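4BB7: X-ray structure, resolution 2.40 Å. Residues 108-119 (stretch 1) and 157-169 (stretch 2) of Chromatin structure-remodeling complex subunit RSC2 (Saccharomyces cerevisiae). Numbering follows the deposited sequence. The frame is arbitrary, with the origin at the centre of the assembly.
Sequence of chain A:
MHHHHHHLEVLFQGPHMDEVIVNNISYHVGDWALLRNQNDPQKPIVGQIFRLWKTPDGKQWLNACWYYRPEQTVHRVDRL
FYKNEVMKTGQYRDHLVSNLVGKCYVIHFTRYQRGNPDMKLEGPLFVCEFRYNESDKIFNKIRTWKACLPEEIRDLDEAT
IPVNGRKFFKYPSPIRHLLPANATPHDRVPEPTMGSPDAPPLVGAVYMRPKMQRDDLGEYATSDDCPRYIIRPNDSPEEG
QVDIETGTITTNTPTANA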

# COMPACT_ATOMS: atom_id res chain seq x y z
N HIS A 108 -20.23 -19.31 1.52
CA HIS A 108 -21.30 -18.52 0.92
C HIS A 108 -22.67 -19.02 1.37
O HIS A 108 -22.99 -20.21 1.23
CB HIS A 108 -21.19 -18.56 -0.60
CG HIS A 108 -22.16 -17.66 -1.30
ND1 HIS A 108 -22.84 -18.04 -2.44
CD2 HIS A 108 -22.57 -16.40 -1.02
CE1 HIS A 108 -23.63 -17.05 -2.83
NE2 HIS A 108 -23.48 -16.05 -1.98
N PHE A 109 -23.50 -18.12 1.90
CA PHE A 109 -24.79 -18.51 2.47
C PHE A 109 -25.58 -19.47 1.59
O PHE A 109 -26.09 -20.48 2.06
CB PHE A 109 -25.65 -17.29 2.79
CG PHE A 109 -27.04 -17.65 3.25
CD1 PHE A 109 -27.23 -18.29 4.47
CD2 PHE A 109 -28.14 -17.34 2.48
CE1 PHE A 109 -28.51 -18.61 4.91
CE2 PHE A 109 -29.42 -17.67 2.91
CZ PHE A 109 -29.60 -18.31 4.12
N THR A 110 -25.70 -19.15 0.31
CA THR A 110 -26.50 -19.97 -0.60
C THR A 110 -25.98 -21.41 -0.64
O THR A 110 -26.76 -22.35 -0.76
CB THR A 110 -26.53 -19.37 -2.02
OG1 THR A 110 -26.79 -17.96 -1.94
CG2 THR A 110 -27.62 -20.04 -2.84
N ARG A 111 -24.67 -21.57 -0.52
CA ARG A 111 -24.04 -22.89 -0.48
C ARG A 111 -24.26 -23.60 0.87
O ARG A 111 -24.75 -24.73 0.92
CB ARG A 111 -22.55 -22.78 -0.79
CG ARG A 111 -21.75 -24.05 -0.59
CD ARG A 111 -20.28 -23.82 -0.93
NE ARG A 111 -19.45 -24.98 -0.64
CZ ARG A 111 -18.18 -24.91 -0.25
NH1 ARG A 111 -17.59 -23.73 -0.10
NH2 ARG A 111 -17.50 -26.03 -0.00
N TYR A 112 -23.90 -22.93 1.96
CA TYR A 112 -24.11 -23.47 3.31
C TYR A 112 -25.60 -23.79 3.51
O TYR A 112 -25.97 -24.55 4.40
CB TYR A 112 -23.65 -22.46 4.37
CG TYR A 112 -23.39 -23.06 5.73
CD1 TYR A 112 -23.19 -24.43 5.88
CD2 TYR A 112 -23.34 -22.26 6.87
CE1 TYR A 112 -22.94 -24.98 7.13
CE2 TYR A 112 -23.09 -22.81 8.12
CZ TYR A 112 -22.90 -24.17 8.24
OH TYR A 112 -22.65 -24.71 9.48
N GLN A 113 -26.43 -23.21 2.66
CA GLN A 113 -27.87 -23.41 2.73
C GLN A 113 -28.25 -24.80 2.24
O GLN A 113 -29.17 -25.43 2.76
CB GLN A 113 -28.58 -22.34 1.89
CG GLN A 113 -29.97 -21.98 2.37
CD GLN A 113 -30.62 -20.93 1.50
OE1 GLN A 113 -30.03 -20.45 0.53
NE2 GLN A 113 -31.86 -20.56 1.84
N ARG A 114 -27.52 -25.28 1.23
CA ARG A 114 -27.81 -26.56 0.59
C ARG A 114 -27.09 -27.71 1.29
O ARG A 114 -27.58 -28.84 1.29
CB ARG A 114 -27.38 -26.53 -0.88
CG ARG A 114 -28.17 -25.57 -1.75
CD ARG A 114 -27.23 -24.73 -2.61
NE ARG A 114 -26.06 -25.49 -3.05
CZ ARG A 114 -25.05 -24.97 -3.73
NH1 ARG A 114 -25.05 -23.68 -4.06
NH2 ARG A 114 -24.02 -25.73 -4.08
N GLY A 115 -25.92 -27.43 1.85
CA GLY A 115 -25.14 -28.46 2.50
C GLY A 115 -23.91 -27.94 3.21
O GLY A 115 -23.88 -26.80 3.66
N ASN A 116 -22.89 -28.78 3.30
CA ASN A 116 -21.66 -28.44 4.01
C ASN A 116 -20.42 -28.55 3.14
O ASN A 116 -20.40 -29.31 2.17
CB ASN A 116 -21.51 -29.33 5.24
CG ASN A 116 -22.52 -29.00 6.32
OD1 ASN A 116 -22.90 -27.84 6.49
ND2 ASN A 116 -22.96 -30.02 7.05
N PRO A 117 -19.37 -27.78 3.48
CA PRO A 117 -18.11 -27.86 2.75
C PRO A 117 -17.49 -29.24 2.93
O PRO A 117 -17.50 -29.78 4.03
CB PRO A 117 -17.23 -26.80 3.44
CG PRO A 117 -18.19 -25.88 4.11
CD PRO A 117 -19.34 -26.75 4.53
N ASP A 118 -16.96 -29.81 1.85
CA ASP A 118 -16.33 -31.12 1.93
C ASP A 118 -14.83 -30.98 2.14
O ASP A 118 -14.04 -31.13 1.21
CB ASP A 118 -16.62 -31.94 0.67
CG ASP A 118 -16.49 -33.44 0.91
OD1 ASP A 118 -16.61 -33.87 2.08
OD2 ASP A 118 -16.29 -34.18 -0.07
N MET A 119 -14.44 -30.68 3.38
CA MET A 119 -13.04 -30.49 3.73
C MET A 119 -12.85 -30.46 5.24
O MET A 119 -13.82 -30.55 5.99
CB MET A 119 -12.51 -29.19 3.10
CG MET A 119 -13.26 -27.94 3.51
SD MET A 119 -12.84 -26.51 2.49
CE MET A 119 -11.06 -26.48 2.65
N ASP A 157 -13.94 -25.20 -8.60
CA ASP A 157 -15.14 -25.82 -8.04
C ASP A 157 -14.82 -26.54 -6.73
O ASP A 157 -13.82 -27.25 -6.63
CB ASP A 157 -15.76 -26.80 -9.04
N GLU A 158 -15.68 -26.35 -5.74
CA GLU A 158 -15.50 -26.99 -4.44
C GLU A 158 -16.57 -28.04 -4.19
O GLU A 158 -17.68 -27.94 -4.72
CB GLU A 158 -15.50 -25.95 -3.32
N ALA A 159 -16.24 -29.04 -3.38
CA ALA A 159 -17.19 -30.09 -3.04
C ALA A 159 -18.07 -29.68 -1.86
O ALA A 159 -17.58 -29.15 -0.86
CB ALA A 159 -16.45 -31.38 -2.73
N THR A 160 -19.36 -29.94 -1.98
CA THR A 160 -20.30 -29.67 -0.90
C THR A 160 -21.14 -30.91 -0.62
O THR A 160 -21.72 -31.48 -1.54
CB THR A 160 -21.24 -28.50 -1.24
OG1 THR A 160 -20.47 -27.38 -1.70
CG2 THR A 160 -22.04 -28.09 -0.01
N ILE A 161 -21.18 -31.33 0.64
CA ILE A 161 -21.99 -32.46 1.05
C ILE A 161 -23.42 -32.02 1.35
O ILE A 161 -23.66 -31.24 2.26
CB ILE A 161 -21.43 -33.12 2.32
CG1 ILE A 161 -19.99 -33.57 2.09
CG2 ILE A 161 -22.30 -34.29 2.74
CD1 ILE A 161 -19.33 -34.13 3.34
N PRO A 162 -24.39 -32.54 0.57
CA PRO A 162 -25.81 -32.18 0.67
C PRO A 162 -26.41 -32.46 2.05
O PRO A 162 -26.24 -33.55 2.60
CB PRO A 162 -26.47 -33.07 -0.38
CG PRO A 162 -25.39 -33.32 -1.38
CD PRO A 162 -24.13 -33.44 -0.57
N VAL A 163 -27.12 -31.47 2.58
CA VAL A 163 -27.83 -31.61 3.85
C VAL A 163 -29.27 -31.15 3.70
O VAL A 163 -29.53 -29.95 3.54
CB VAL A 163 -27.18 -30.77 4.96
CG1 VAL A 163 -27.98 -30.88 6.25
CG2 VAL A 163 -25.73 -31.19 5.18
N ASN A 164 -30.21 -32.09 3.75
CA ASN A 164 -31.62 -31.77 3.54
C ASN A 164 -32.26 -31.06 4.73
O ASN A 164 -31.91 -31.30 5.88
CB ASN A 164 -32.41 -33.04 3.22
CG ASN A 164 -31.85 -33.79 2.03
OD1 ASN A 164 -31.38 -34.92 2.16
ND2 ASN A 164 -31.90 -33.17 0.85
N GLY A 165 -33.20 -30.17 4.43
CA GLY A 165 -34.02 -29.53 5.44
C GLY A 165 -33.27 -28.73 6.48
O GLY A 165 -33.52 -28.86 7.68
N ARG A 166 -32.35 -27.88 6.04
CA ARG A 166 -31.58 -27.06 6.96
C ARG A 166 -32.15 -25.66 7.08
O ARG A 166 -32.46 -25.01 6.09
CB ARG A 166 -30.11 -26.98 6.52
CG ARG A 166 -29.35 -25.82 7.13
CD ARG A 166 -27.85 -25.99 6.95
NE ARG A 166 -27.31 -26.97 7.89
CZ ARG A 166 -26.13 -27.56 7.75
NH1 ARG A 166 -25.37 -27.27 6.70
NH2 ARG A 166 -25.71 -28.43 8.65
N LYS A 167 -32.30 -25.20 8.32
CA LYS A 167 -32.77 -23.85 8.59
C LYS A 167 -31.75 -23.12 9.45
O LYS A 167 -30.86 -23.75 10.03
CB LYS A 167 -34.15 -23.89 9.26
CG LYS A 167 -35.15 -24.74 8.50
CD LYS A 167 -36.56 -24.61 9.04
CE LYS A 167 -37.54 -25.39 8.17
NZ LYS A 167 -38.95 -25.12 8.55
N PHE A 168 -31.87 -21.80 9.54
CA PHE A 168 -30.90 -21.00 10.28
C PHE A 168 -31.55 -20.19 11.40
O PHE A 168 -32.59 -19.55 11.20
CB PHE A 168 -30.18 -20.04 9.34
CG PHE A 168 -29.34 -20.73 8.30
CD1 PHE A 168 -29.94 -21.37 7.23
CD2 PHE A 168 -27.96 -20.72 8.39
CE1 PHE A 168 -29.17 -22.00 6.27
CE2 PHE A 168 -27.19 -21.35 7.43
CZ PHE A 168 -27.80 -21.99 6.37
N PHE A 169 -30.94 -20.22 12.58
CA PHE A 169 -31.31 -19.29 13.63
C PHE A 169 -30.64 -17.96 13.33
O PHE A 169 -29.43 -17.92 13.08
CB PHE A 169 -30.84 -19.79 15.00
CG PHE A 169 -31.59 -20.98 15.52
CD1 PHE A 169 -32.79 -20.82 16.18
CD2 PHE A 169 -31.07 -22.26 15.36
CE1 PHE A 169 -33.48 -21.92 16.67
CE2 PHE A 169 -31.76 -23.36 15.85
CZ PHE A 169 -32.96 -23.18 16.50

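This contact is a short antiparallel strand pairing, anchored by two arginine side chains and extended by an aromatic cluster where a helix packs beside a second strand. The axes of strands 115-117 and 160-162 approach to 4.3 Å with their N-to-C directions 155° apart, which establishes the antiparallel sense. Asn116 and Ile161 form the hydrogen-bonded pair: Asn116 N donates to Ile161 O at 2.8 Å (N-H...O 161°), and Ile161 N returns the bond to Asn116 O at 2.7 Å (145°). The ladder is prolonged at both ends, by Val163 N to Arg114 O at 3.0 Å and nearly linear (170°), and by Asp118 N to Ala159 O at 2.9 Å (153°).

At Gly115 the strands come unusually close, the Gly115 CA to Pro162 CA distance being 4.2 Å. An ideal CB on Gly115 would lie 2.2 Å from Ile161 O, so the absence of a side chain is what permits this spacing.

Each arginine uses the edge of its guanidinium for polar contacts. Arg111, extended with its first three chi angles all t, donates from NE to Thr160 OG1 at 2.8 Å and from NH2 to Ala159 O at 3.2 Å. From the other stretch, Arg166 NH1 donates to Asn116 OD1 at 2.5 Å, a short bond with an angle of 158°, while Tyr112 CZ lies over one face of the Arg166 guanidinium.

Phe168, whose CA-to-CB bond points toward the helix, joins the aromatic residues. The edge of Phe109 meets the Phe168 face, with centroids 5.0 Å apart and planes at 59°; Phe168 in turn directs its edge toward the Tyr112 face in an offset arrangement, at 5.9 Å and 78°. The closest approach in the first pair, Phe109 CE1 to Phe168 CE1 at 3.7 Å, is consistent with van der Waals packing.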